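Local coordinates for cell division control protein 45 cdc45 putative (Entamoeba histolytica, PDB 6CC2), which probably acts in DNA replication as a component of the replicative CMG helicase and belongs to the Cdc45 family, relatives of RecJ and the DHH phosphoesterases, at residues A[426-431]-A[464-469]; A[450-455]-A[483-488]; A[39-44]-A[198-203]. All blocks are in the same frame, centred on the assembly; numbering follows the deposited sequence.

In the fold
From the N terminus, contact 3 comes first. It joins helix 33-48, which links the neighbouring strands 24-29 and 53-57 of the parallel sheet, to helix 199-213, closing a loop of about 150 residues. It closes before the others open. Contact 1 opens at strand 427-432 and contact 2 at helix 444-462. Contact 1 closes at strand 468-474 and contact 2 at strand 479-485, so the loops cross. They touch mainly through Phe-468 and share the C-terminal mixed sheet: contact 1 pairs two strands, and contact 2 lays a helix on it. Contact 3 is on the opposite side of the chain's centre, about 37 Å from contact 1 and about 30 Å from contact 2, centre to centre.

Contact 1. Residues A[426-431]-A[464-469]; sequences KYRFCS and KWLPFI. With EDO (1,2-ethanediol), chain C.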
loop_
_atom_site.group_PDB
_atom_site.type_symbol
_atom_site.label_atom_id
_atom_site.label_comp_id
_atom_site.label_asym_id
_atom_site.label_seq_id
_atom_site.Cartn_x
_atom_site.Cartn_y
_atom_site.Cartn_z
ATOM N N LYS A 426 -6.268 -5.986 22.398
ATOM C CA LYS A 426 -5.189 -5.043 22.115
ATOM C C LYS A 426 -4.350 -5.478 20.933
ATOM O O LYS A 426 -3.878 -4.639 20.159
ATOM C CB LYS A 426 -4.294 -4.895 23.345
ATOM C CG LYS A 426 -5.020 -4.469 24.616
ATOM C CD LYS A 426 -5.043 -2.964 24.761
ATOM C CE LYS A 426 -5.655 -2.550 26.092
ATOM N NZ LYS A 426 -5.506 -1.088 26.324
ATOM N N TYR A 427 -4.145 -6.779 20.777
ATOM C CA TYR A 427 -3.362 -7.324 19.694
ATOM C C TYR A 427 -3.661 -8.806 19.615
ATOM O O TYR A 427 -4.100 -9.421 20.585
ATOM C CB TYR A 427 -1.846 -7.104 19.890
ATOM C CG TYR A 427 -1.325 -7.625 21.204
ATOM C CD1 TYR A 427 -1.340 -6.837 22.348
ATOM C CD2 TYR A 427 -0.820 -8.917 21.313
ATOM C CE1 TYR A 427 -0.890 -7.316 23.561
ATOM C CE2 TYR A 427 -0.377 -9.404 22.528
ATOM C CZ TYR A 427 -0.418 -8.599 23.653
ATOM O OH TYR A 427 0.041 -9.061 24.870
ATOM N N ARG A 428 -3.420 -9.361 18.447
ATOM C CA ARG A 428 -3.361 -10.800 18.275
ATOM C C ARG A 428 -1.895 -11.212 18.341
ATOM O O ARG A 428 -1.013 -10.465 17.913
ATOM C CB ARG A 428 -3.962 -11.267 16.963
ATOM C CG ARG A 428 -5.437 -11.051 16.894
ATOM C CD ARG A 428 -6.034 -11.740 15.673
ATOM N NE ARG A 428 -7.483 -11.635 15.790
ATOM C CZ ARG A 428 -8.223 -10.662 15.273
ATOM N NH1 ARG A 428 -7.676 -9.735 14.504
ATOM N NH2 ARG A 428 -9.525 -10.650 15.497
ATOM N N PHE A 429 -1.650 -12.372 18.922
ATOM C CA PHE A 429 -0.295 -12.893 19.082
ATOM C C PHE A 429 -0.298 -14.312 18.543
ATOM O O PHE A 429 -1.179 -15.109 18.892
ATOM C CB PHE A 429 0.155 -12.909 20.554
ATOM C CG PHE A 429 1.594 -13.266 20.723
ATOM C CD1 PHE A 429 2.007 -14.594 20.646
ATOM C CD2 PHE A 429 2.532 -12.295 20.952
ATOM C CE1 PHE A 429 3.366 -14.914 20.789
ATOM C CE2 PHE A 429 3.881 -12.607 21.076
ATOM C CZ PHE A 429 4.285 -13.921 20.978
ATOM N N CYS A 430 0.690 -14.621 17.703
ATOM C CA CYS A 430 0.825 -15.957 17.155
ATOM C C CYS A 430 2.297 -16.339 17.180
ATOM O O CYS A 430 3.147 -15.529 16.827
ATOM C CB CYS A 430 0.319 -16.031 15.734
ATOM S SG CYS A 430 0.154 -17.734 15.188
ATOM N N SER A 431 2.591 -17.564 17.588
ATOM C CA SER A 431 3.962 -18.053 17.593
ATOM C C SER A 431 4.042 -19.335 16.779
ATOM O O SER A 431 3.139 -20.167 16.826
ATOM C CB SER A 431 4.498 -18.283 19.022
ATOM O OG SER A 431 3.840 -19.301 19.694
ATOM N N LYS A 464 -13.055 -8.431 13.468
ATOM C CA LYS A 464 -12.483 -7.634 14.543
ATOM C C LYS A 464 -11.052 -7.299 14.139
ATOM O O LYS A 464 -10.213 -8.201 14.121
ATOM C CB LYS A 464 -12.509 -8.408 15.857
ATOM C CG LYS A 464 -11.737 -7.756 17.017
ATOM C CD LYS A 464 -12.296 -6.422 17.435
ATOM C CE LYS A 464 -11.667 -5.961 18.747
ATOM N NZ LYS A 464 -12.067 -4.578 19.127
ATOM N N TRP A 465 -10.777 -6.031 13.826
ATOM C CA TRP A 465 -9.456 -5.620 13.370
ATOM C C TRP A 465 -8.563 -5.270 14.551
ATOM O O TRP A 465 -8.950 -4.486 15.422
ATOM C CB TRP A 465 -9.571 -4.429 12.404
ATOM C CG TRP A 465 -10.104 -4.892 11.110
ATOM C CD1 TRP A 465 -11.404 -5.146 10.793
ATOM C CD2 TRP A 465 -9.332 -5.231 9.950
ATOM N NE1 TRP A 465 -11.488 -5.622 9.496
ATOM C CE2 TRP A 465 -10.228 -5.690 8.968
ATOM C CE3 TRP A 465 -7.967 -5.226 9.673
ATOM C CZ2 TRP A 465 -9.807 -6.089 7.707
ATOM C CZ3 TRP A 465 -7.548 -5.637 8.417
ATOM C CH2 TRP A 465 -8.472 -6.071 7.461
ATOM N N LEU A 466 -7.394 -5.884 14.586
ATOM C CA LEU A 466 -6.392 -5.687 15.615
ATOM C C LEU A 466 -5.018 -5.664 14.980
ATOM O O LEU A 466 -4.803 -6.275 13.926
ATOM C CB LEU A 466 -6.437 -6.814 16.662
ATOM C CG LEU A 466 -7.668 -6.818 17.543
ATOM C CD1 LEU A 466 -7.707 -8.115 18.307
ATOM C CD2 LEU A 466 -7.650 -5.606 18.506
ATOM N N PRO A 467 -4.057 -4.998 15.617
ATOM C CA PRO A 467 -2.658 -5.197 15.240
ATOM C C PRO A 467 -2.244 -6.617 15.580
ATOM O O PRO A 467 -2.918 -7.324 16.340
ATOM C CB PRO A 467 -1.913 -4.139 16.063
ATOM C CG PRO A 467 -2.772 -3.887 17.236
ATOM C CD PRO A 467 -4.205 -4.137 16.800
ATOM N N PHE A 468 -1.172 -7.066 14.937
ATOM C CA PHE A 468 -0.773 -8.467 14.968
ATOM C C PHE A 468 0.700 -8.587 15.347
ATOM O O PHE A 468 1.550 -7.897 14.773
ATOM C CB PHE A 468 -1.016 -9.130 13.602
ATOM C CG PHE A 468 -1.077 -10.618 13.659
ATOM C CD1 PHE A 468 0.084 -11.382 13.650
ATOM C CD2 PHE A 468 -2.296 -11.272 13.684
ATOM C CE1 PHE A 468 0.013 -12.755 13.710
ATOM C CE2 PHE A 468 -2.379 -12.645 13.723
ATOM C CZ PHE A 468 -1.220 -13.397 13.762
ATOM N N ILE A 469 0.996 -9.465 16.304
ATOM C CA ILE A 469 2.363 -9.742 16.743
ATOM C C ILE A 469 2.652 -11.203 16.436
ATOM O O ILE A 469 1.923 -12.103 16.882
ATOM C CB ILE A 469 2.573 -9.433 18.233
ATOM C CG1 ILE A 469 2.405 -7.938 18.471
ATOM C CG2 ILE A 469 3.987 -9.892 18.658
ATOM C CD1 ILE A 469 2.371 -7.535 19.897
HETATM C C1 EDO C . -6.319 -15.076 17.095
HETATM O O1 EDO C . -6.556 -15.434 15.714
HETATM C C2 EDO C . -7.644 -14.859 17.830
HETATM O O2 EDO C . -8.409 -13.825 17.207
HETATM O O HOH W 1 -5.034 -9.010 13.610
#
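Arg-428 pairs with Phe-468, and Phe-429 with Ile-469, as parallel neighbours in the mixed sheet. Three backbone bonds join the strands: Arg-428 N to Pro-467 O, Ile-469 N to Arg-428 O, and Cys-430 N to Ile-469 O. The Arg-428 side chain carries the contact further, to Lys-464. Its CB lies 3.7 Å from CD2 of the Phe-468 ring. CG then meets the CD1 methyl of Leu-466. CD and NE both continue anti (chi2 -170°, chi3 172°), and the chain is extended from CG to NE. CD touches a bound 1,2-ethanediol, and NE donates to O2 of that molecule over 2.8 Å in a nearly straight bond (166°). At the tip, NH1 and NH2 both donate to the backbone oxygen of Lys-464. NH1 is 3.0 Å from Lys-464 O, and NH2 is 2.9 Å from the same atom. This oxygen lies in the guanidinium plane. NH1 also donates to a water, which passes a bond on to Leu-466 O. Leu-466 CD1 sits 4.0 Å above the plane, over the centre of one face of the Arg-428 guanidinium. On the other side of the sheet, Ile-469 places CD1 over a face of the Tyr-427 ring and CG2 3.6 Å from CD2 of Phe-429. Back on the Arg-428 side, Phe-468 CZ meets Cys-430 CB at 3.6 Å. A disulfide ties Cys-430 to Cys-420 on strand 419-423, and the backbone bonds add strand 468-474. The partners of the guanidinium are neutral: a carbonyl, a water, Ser-459 OG weakly bonded to NH1, and a diol that probably came from the crystallisation liquor. The positive charge is therefore probably stabilised by dipoles rather than by a carboxylate within this contact, and in solution water could replace the diol.

Contact 2. Residues A[450-455]-A[483-488]; sequences LAQFLA and VGYSSP
Tyr-485 and Gln-452 both hold CG anti to the backbone N (chi1 174° for Tyr-485). In Tyr-485 this brings the ring from strand 479-485 up to the helix. In Gln-452 it starts an extended chain that passes across one face of that ring. CB of Gln-452 lies over the ring centre, 3.9 Å from the centroid, in a CH-pi contact. CG follows at 3.6 Å from Tyr-485 CZ. Further out, Gln-452 CD is 3.5 Å from Tyr-485 OH. The Gln-452 amide plane is turned only 11° from the ring plane, so the flat end of the glutamine continues over the phenol end of the ring. The glutamine is solvent-exposed, while the tyrosine beneath it is buried. Ala-455 approaches the ring differently: its CB sits at the edge, in the ring plane, 3.8 Å from CD2 of Tyr-485. One turn earlier, Ala-451 points its CB from the helix toward the strand. This CB touches CG1 of Val-483 at 3.8 Å and CB of Tyr-485 at 4.2 Å. The two alanines are small, and the axes of the short segments come within 8.2 Å, with their directions 45° apart. Helix 444-462 lies on one face of the mixed sheet, where it also meets Leu-470 and Phe-468 of strand 468-474. Its Leu-450, Phe-453 and Leu-454 pack on helix 393-417. The helix belongs to the crossover from strand 427-432 to its parallel neighbour 468-474, and the contact carries its packing one strand further, to 479-485.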
loop_
_atom_site.group_PDB
_atom_site.type_symbol
_atom_site.label_atom_id
_atom_site.label_comp_id
_atom_site.label_asym_id
_atom_site.label_seq_id
_atom_site.Cartn_x
_atom_site.Cartn_y
_atom_site.Cartn_z
ATOM N N LEU A 450 4.267 -12.132 6.313
ATOM C CA LEU A 450 3.309 -13.056 6.909
ATOM C C LEU A 450 2.490 -12.375 7.986
ATOM O O LEU A 450 1.275 -12.581 8.075
ATOM C CB LEU A 450 4.058 -14.280 7.454
ATOM C CG LEU A 450 3.172 -15.356 8.081
ATOM C CD1 LEU A 450 2.149 -15.856 7.056
ATOM C CD2 LEU A 450 4.013 -16.524 8.572
ATOM N N ALA A 451 3.128 -11.533 8.811
ATOM C CA ALA A 451 2.384 -10.817 9.844
ATOM C C ALA A 451 1.302 -9.932 9.227
ATOM O O ALA A 451 0.188 -9.853 9.755
ATOM C CB ALA A 451 3.325 -9.969 10.689
ATOM N N GLN A 452 1.633 -9.232 8.132
ATOM C CA GLN A 452 0.658 -8.382 7.455
ATOM C C GLN A 452 -0.507 -9.200 6.932
ATOM O O GLN A 452 -1.671 -8.805 7.072
ATOM C CB GLN A 452 1.320 -7.619 6.316
ATOM C CG GLN A 452 0.350 -6.773 5.505
ATOM C CD GLN A 452 1.064 -5.824 4.554
ATOM O OE1 GLN A 452 2.285 -5.684 4.598
ATOM N NE2 GLN A 452 0.299 -5.171 3.693
ATOM N N PHE A 453 -0.213 -10.343 6.323
ATOM C CA PHE A 453 -1.277 -11.209 5.840
ATOM C C PHE A 453 -2.154 -11.688 6.991
ATOM O O PHE A 453 -3.393 -11.695 6.886
ATOM C CB PHE A 453 -0.707 -12.398 5.064
ATOM C CG PHE A 453 -1.769 -13.372 4.661
ATOM C CD1 PHE A 453 -2.520 -13.143 3.513
ATOM C CD2 PHE A 453 -2.083 -14.446 5.459
ATOM C CE1 PHE A 453 -3.531 -14.007 3.158
ATOM C CE2 PHE A 453 -3.093 -15.314 5.104
ATOM C CZ PHE A 453 -3.823 -15.082 3.961
ATOM N N LEU A 454 -1.527 -12.197 8.070
ATOM C CA LEU A 454 -2.290 -12.746 9.173
ATOM C C LEU A 454 -3.101 -11.670 9.867
ATOM O O LEU A 454 -4.224 -11.948 10.323
ATOM C CB LEU A 454 -1.361 -13.453 10.168
ATOM C CG LEU A 454 -0.744 -14.735 9.676
ATOM C CD1 LEU A 454 0.376 -15.187 10.639
ATOM C CD2 LEU A 454 -1.774 -15.860 9.557
ATOM N N ALA A 455 -2.584 -10.445 9.944
ATOM C CA ALA A 455 -3.343 -9.372 10.557
ATOM C C ALA A 455 -4.674 -9.199 9.847
ATOM O O ALA A 455 -5.730 -9.077 10.486
ATOM C CB ALA A 455 -2.531 -8.069 10.514
ATOM N N VAL A 483 7.739 -9.847 15.123
ATOM C CA VAL A 483 7.285 -8.765 14.263
ATOM C C VAL A 483 5.960 -8.247 14.806
ATOM O O VAL A 483 5.061 -9.037 15.131
ATOM C CB VAL A 483 7.126 -9.240 12.808
ATOM C CG1 VAL A 483 6.420 -8.155 11.985
ATOM C CG2 VAL A 483 8.480 -9.579 12.219
ATOM N N GLY A 484 5.831 -6.929 14.892
ATOM C CA GLY A 484 4.570 -6.287 15.197
ATOM C C GLY A 484 4.128 -5.460 14.003
ATOM O O GLY A 484 4.904 -4.673 13.468
ATOM N N TYR A 485 2.869 -5.659 13.596
ATOM C CA TYR A 485 2.339 -4.994 12.420
ATOM C C TYR A 485 0.967 -4.410 12.709
ATOM O O TYR A 485 0.114 -5.068 13.308
ATOM C CB TYR A 485 2.221 -5.959 11.223
ATOM C CG TYR A 485 1.530 -5.321 10.030
ATOM C CD1 TYR A 485 2.201 -4.446 9.209
ATOM C CD2 TYR A 485 0.193 -5.588 9.758
ATOM C CE1 TYR A 485 1.557 -3.836 8.116
ATOM C CE2 TYR A 485 -0.442 -4.998 8.670
ATOM C CZ TYR A 485 0.242 -4.128 7.874
ATOM O OH TYR A 485 -0.374 -3.533 6.802
ATOM N N SER A 486 0.758 -3.181 12.261
ATOM C CA SER A 486 -0.514 -2.499 12.430
ATOM C C SER A 486 -1.048 -2.104 11.062
ATOM O O SER A 486 -0.415 -1.319 10.348
ATOM C CB SER A 486 -0.345 -1.278 13.328
ATOM O OG SER A 486 -1.534 -0.538 13.434
ATOM N N SER A 487 -2.205 -2.677 10.685
ATOM C CA SER A 487 -2.773 -2.330 9.363
ATOM C C SER A 487 -3.392 -0.936 9.374
ATOM O O SER A 487 -3.677 -0.372 10.439
ATOM C CB SER A 487 -3.819 -3.357 8.967
ATOM O OG SER A 487 -5.027 -3.140 9.658
ATOM N N PRO A 488 -3.646 -0.357 8.194
ATOM C CA PRO A 488 -4.239 0.986 8.158
ATOM C C PRO A 488 -5.593 1.075 8.840
ATOM O O PRO A 488 -5.986 2.166 9.277
ATOM C CB PRO A 488 -4.344 1.296 6.650
ATOM C CG PRO A 488 -3.203 0.497 6.045
ATOM C CD PRO A 488 -3.156 -0.791 6.862
#

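Contact 3. Residues A[39-44]-A[198-203]; sequences YKILSM and NDMYWY. With EDO (1,2-ethanediol), chain J; EDO (1,2-ethanediol), chain B.
Helices 33-48 and 199-213 form an antiparallel pair, with the CA atoms of Ile-41 and Met-200 the nearest pair across the two segments. The axes of the short segments run 10.2 Å apart, their directions 160° apart. The first helix packs beside the parallel sheet of the N-terminal part, which probably corresponds to the DHH domain of RecJ relatives. Met-44 and Met-200 are selenomethionines, with selenium in place of the native sulfur. Ile-41 CG2 lies 4.0 Å from Met-200 SE. Met-44 and Met-200 reach tip to tip, with Met-44 CE 4.0 Å from Met-200 CG. Tyr-203 is held from several sides. Lys-40 CG rests over one ring face, 4.1 Å from the centroid, in a CH-pi contact. Asp-199 O lies over the opposite face, offset toward the rim. Beyond its CE, which also touches the Tyr-203 ring, Lys-40 carries NZ to a hydrogen bond with Ser-386 OG. Asp-199 forms a salt bridge with Lys-344. A bend at chi3 (74°) turns Met-44 CE toward Met-200. Met-44 SE itself lies at the edge of the tyrosine ring, 3.6 Å from Tyr-203 CE2, a Met-aromatic contact.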
loop_
_atom_site.group_PDB
_atom_site.type_symbol
_atom_site.label_atom_id
_atom_site.label_comp_id
_atom_site.label_asym_id
_atom_site.label_seq_id
_atom_site.Cartn_x
_atom_site.Cartn_y
_atom_site.Cartn_z
ATOM N N TYR A 39 5.484 11.511 -6.280
ATOM C CA TYR A 39 6.816 11.844 -6.760
ATOM C C TYR A 39 6.860 11.917 -8.284
ATOM O O TYR A 39 7.447 12.834 -8.855
ATOM C CB TYR A 39 7.830 10.809 -6.278
ATOM C CG TYR A 39 9.232 11.133 -6.713
ATOM C CD1 TYR A 39 9.714 10.689 -7.948
ATOM C CD2 TYR A 39 10.063 11.912 -5.940
ATOM C CE1 TYR A 39 10.974 10.999 -8.376
ATOM C CE2 TYR A 39 11.325 12.223 -6.361
ATOM C CZ TYR A 39 11.779 11.775 -7.583
ATOM O OH TYR A 39 13.061 12.092 -8.020
ATOM N N LYS A 40 6.289 10.914 -8.959
ATOM C CA LYS A 40 6.334 10.863 -10.422
ATOM C C LYS A 40 5.689 12.099 -11.036
ATOM O O LYS A 40 6.270 12.745 -11.927
ATOM C CB LYS A 40 5.627 9.577 -10.905
ATOM C CG LYS A 40 5.501 9.424 -12.416
ATOM C CD LYS A 40 6.846 9.367 -13.083
ATOM C CE LYS A 40 6.723 9.115 -14.573
ATOM N NZ LYS A 40 8.077 9.060 -15.235
ATOM N N ILE A 41 4.499 12.460 -10.551
ATOM C CA ILE A 41 3.772 13.588 -11.132
ATOM C C ILE A 41 4.517 14.897 -10.891
ATOM O O ILE A 41 4.660 15.731 -11.794
ATOM C CB ILE A 41 2.332 13.620 -10.566
ATOM C CG1 ILE A 41 1.559 12.416 -11.101
ATOM C CG2 ILE A 41 1.634 14.910 -10.951
ATOM C CD1 ILE A 41 0.129 12.283 -10.554
ATOM N N LEU A 42 4.991 15.111 -9.655
ATOM C CA LEU A 42 5.831 16.271 -9.396
ATOM C C LEU A 42 7.075 16.249 -10.271
ATOM O O LEU A 42 7.502 17.290 -10.807
ATOM C CB LEU A 42 6.222 16.337 -7.929
ATOM C CG LEU A 42 5.057 16.535 -6.953
ATOM C CD1 LEU A 42 5.564 16.292 -5.528
ATOM C CD2 LEU A 42 4.424 17.901 -7.084
ATOM N N SER A 43 7.701 15.081 -10.411
ATOM C CA SER A 43 8.953 15.032 -11.155
ATOM C C SER A 43 8.747 15.355 -12.625
ATOM O O SER A 43 9.644 15.901 -13.268
ATOM C CB SER A 43 9.611 13.665 -10.989
ATOM O OG SER A 43 8.880 12.678 -11.701
HETATM N N MSE A 44 7.585 15.045 -13.179
HETATM C CA MSE A 44 7.298 15.368 -14.571
HETATM C C MSE A 44 7.264 16.877 -14.800
HETATM O O MSE A 44 7.775 17.370 -15.803
HETATM C CB MSE A 44 5.967 14.752 -15.004
HETATM C CG MSE A 44 6.000 13.247 -15.031
HETATM SE SE MSE A 44 4.209 12.498 -15.073
HETATM C CE MSE A 44 3.733 12.914 -16.937
ATOM N N ASN A 198 -1.778 14.179 -19.866
ATOM C CA ASN A 198 -2.882 13.255 -19.627
ATOM C C ASN A 198 -2.417 11.915 -19.037
ATOM O O ASN A 198 -3.197 11.271 -18.355
ATOM C CB ASN A 198 -3.689 13.053 -20.893
ATOM C CG ASN A 198 -4.548 14.261 -21.215
ATOM O OD1 ASN A 198 -4.394 15.320 -20.598
ATOM N ND2 ASN A 198 -5.429 14.127 -22.184
ATOM N N ASP A 199 -1.136 11.546 -19.218
ATOM C CA ASP A 199 -0.618 10.348 -18.553
ATOM C C ASP A 199 -0.729 10.445 -17.031
ATOM O O ASP A 199 -0.755 9.420 -16.335
ATOM C CB ASP A 199 0.848 10.132 -18.935
ATOM C CG ASP A 199 1.016 9.237 -20.141
ATOM O OD1 ASP A 199 0.079 8.481 -20.469
ATOM O OD2 ASP A 199 2.100 9.280 -20.752
HETATM N N MSE A 200 -0.738 11.663 -16.486
HETATM C CA MSE A 200 -0.852 11.831 -15.040
HETATM C C MSE A 200 -2.128 11.181 -14.482
HETATM O O MSE A 200 -2.181 10.802 -13.311
HETATM C CB MSE A 200 -0.830 13.304 -14.685
HETATM C CG MSE A 200 0.495 13.973 -14.935
HETATM SE SE MSE A 200 0.389 15.868 -14.606
HETATM C CE MSE A 200 2.264 16.258 -14.834
ATOM N N TYR A 201 -3.155 11.019 -15.308
ATOM C CA TYR A 201 -4.374 10.368 -14.827
ATOM C C TYR A 201 -4.180 8.865 -14.623
ATOM O O TYR A 201 -4.757 8.273 -13.698
ATOM C CB TYR A 201 -5.530 10.642 -15.790
ATOM C CG TYR A 201 -6.061 12.061 -15.646
ATOM C CD1 TYR A 201 -7.072 12.342 -14.735
ATOM C CD2 TYR A 201 -5.528 13.115 -16.384
ATOM C CE1 TYR A 201 -7.552 13.635 -14.580
ATOM C CE2 TYR A 201 -6.011 14.405 -16.241
ATOM C CZ TYR A 201 -7.027 14.654 -15.335
ATOM O OH TYR A 201 -7.494 15.941 -15.180
ATOM N N TRP A 202 -3.404 8.214 -15.495
ATOM C CA TRP A 202 -3.017 6.822 -15.265
ATOM C C TRP A 202 -2.285 6.673 -13.941
ATOM O O TRP A 202 -2.609 5.805 -13.123
ATOM C CB TRP A 202 -2.138 6.360 -16.426
ATOM C CG TRP A 202 -1.465 5.031 -16.285
ATOM C CD1 TRP A 202 -0.118 4.790 -16.358
ATOM C CD2 TRP A 202 -2.090 3.760 -16.094
ATOM N NE1 TRP A 202 0.133 3.451 -16.266
ATOM C CE2 TRP A 202 -1.062 2.790 -16.079
ATOM C CE3 TRP A 202 -3.421 3.335 -15.976
ATOM C CZ2 TRP A 202 -1.324 1.426 -15.922
ATOM C CZ3 TRP A 202 -3.675 1.988 -15.802
ATOM C CH2 TRP A 202 -2.634 1.047 -15.781
ATOM N N TYR A 203 -1.287 7.531 -13.706
ATOM C CA TYR A 203 -0.554 7.466 -12.437
ATOM C C TYR A 203 -1.493 7.746 -11.274
ATOM O O TYR A 203 -1.499 7.023 -10.281
ATOM C CB TYR A 203 0.608 8.459 -12.481
ATOM C CG TYR A 203 1.564 8.215 -13.644
ATOM C CD1 TYR A 203 1.818 6.947 -14.113
ATOM C CD2 TYR A 203 2.206 9.280 -14.265
ATOM C CE1 TYR A 203 2.678 6.722 -15.183
ATOM C CE2 TYR A 203 3.072 9.077 -15.336
ATOM C CZ TYR A 203 3.302 7.786 -15.786
ATOM O OH TYR A 203 4.144 7.545 -16.834
HETATM C C1 EDO J . 13.442 10.985 -11.555
HETATM O O1 EDO J . 13.765 11.820 -10.434
HETATM C C2 EDO J . 12.615 11.785 -12.550
HETATM O O2 EDO J . 13.321 12.982 -12.909
HETATM C C1 EDO B . -7.187 9.482 -22.923
HETATM O O1 EDO B . -8.382 9.446 -22.438
HETATM C C2 EDO B . -6.632 10.896 -22.748
HETATM O O2 EDO B . -5.457 10.985 -23.518
#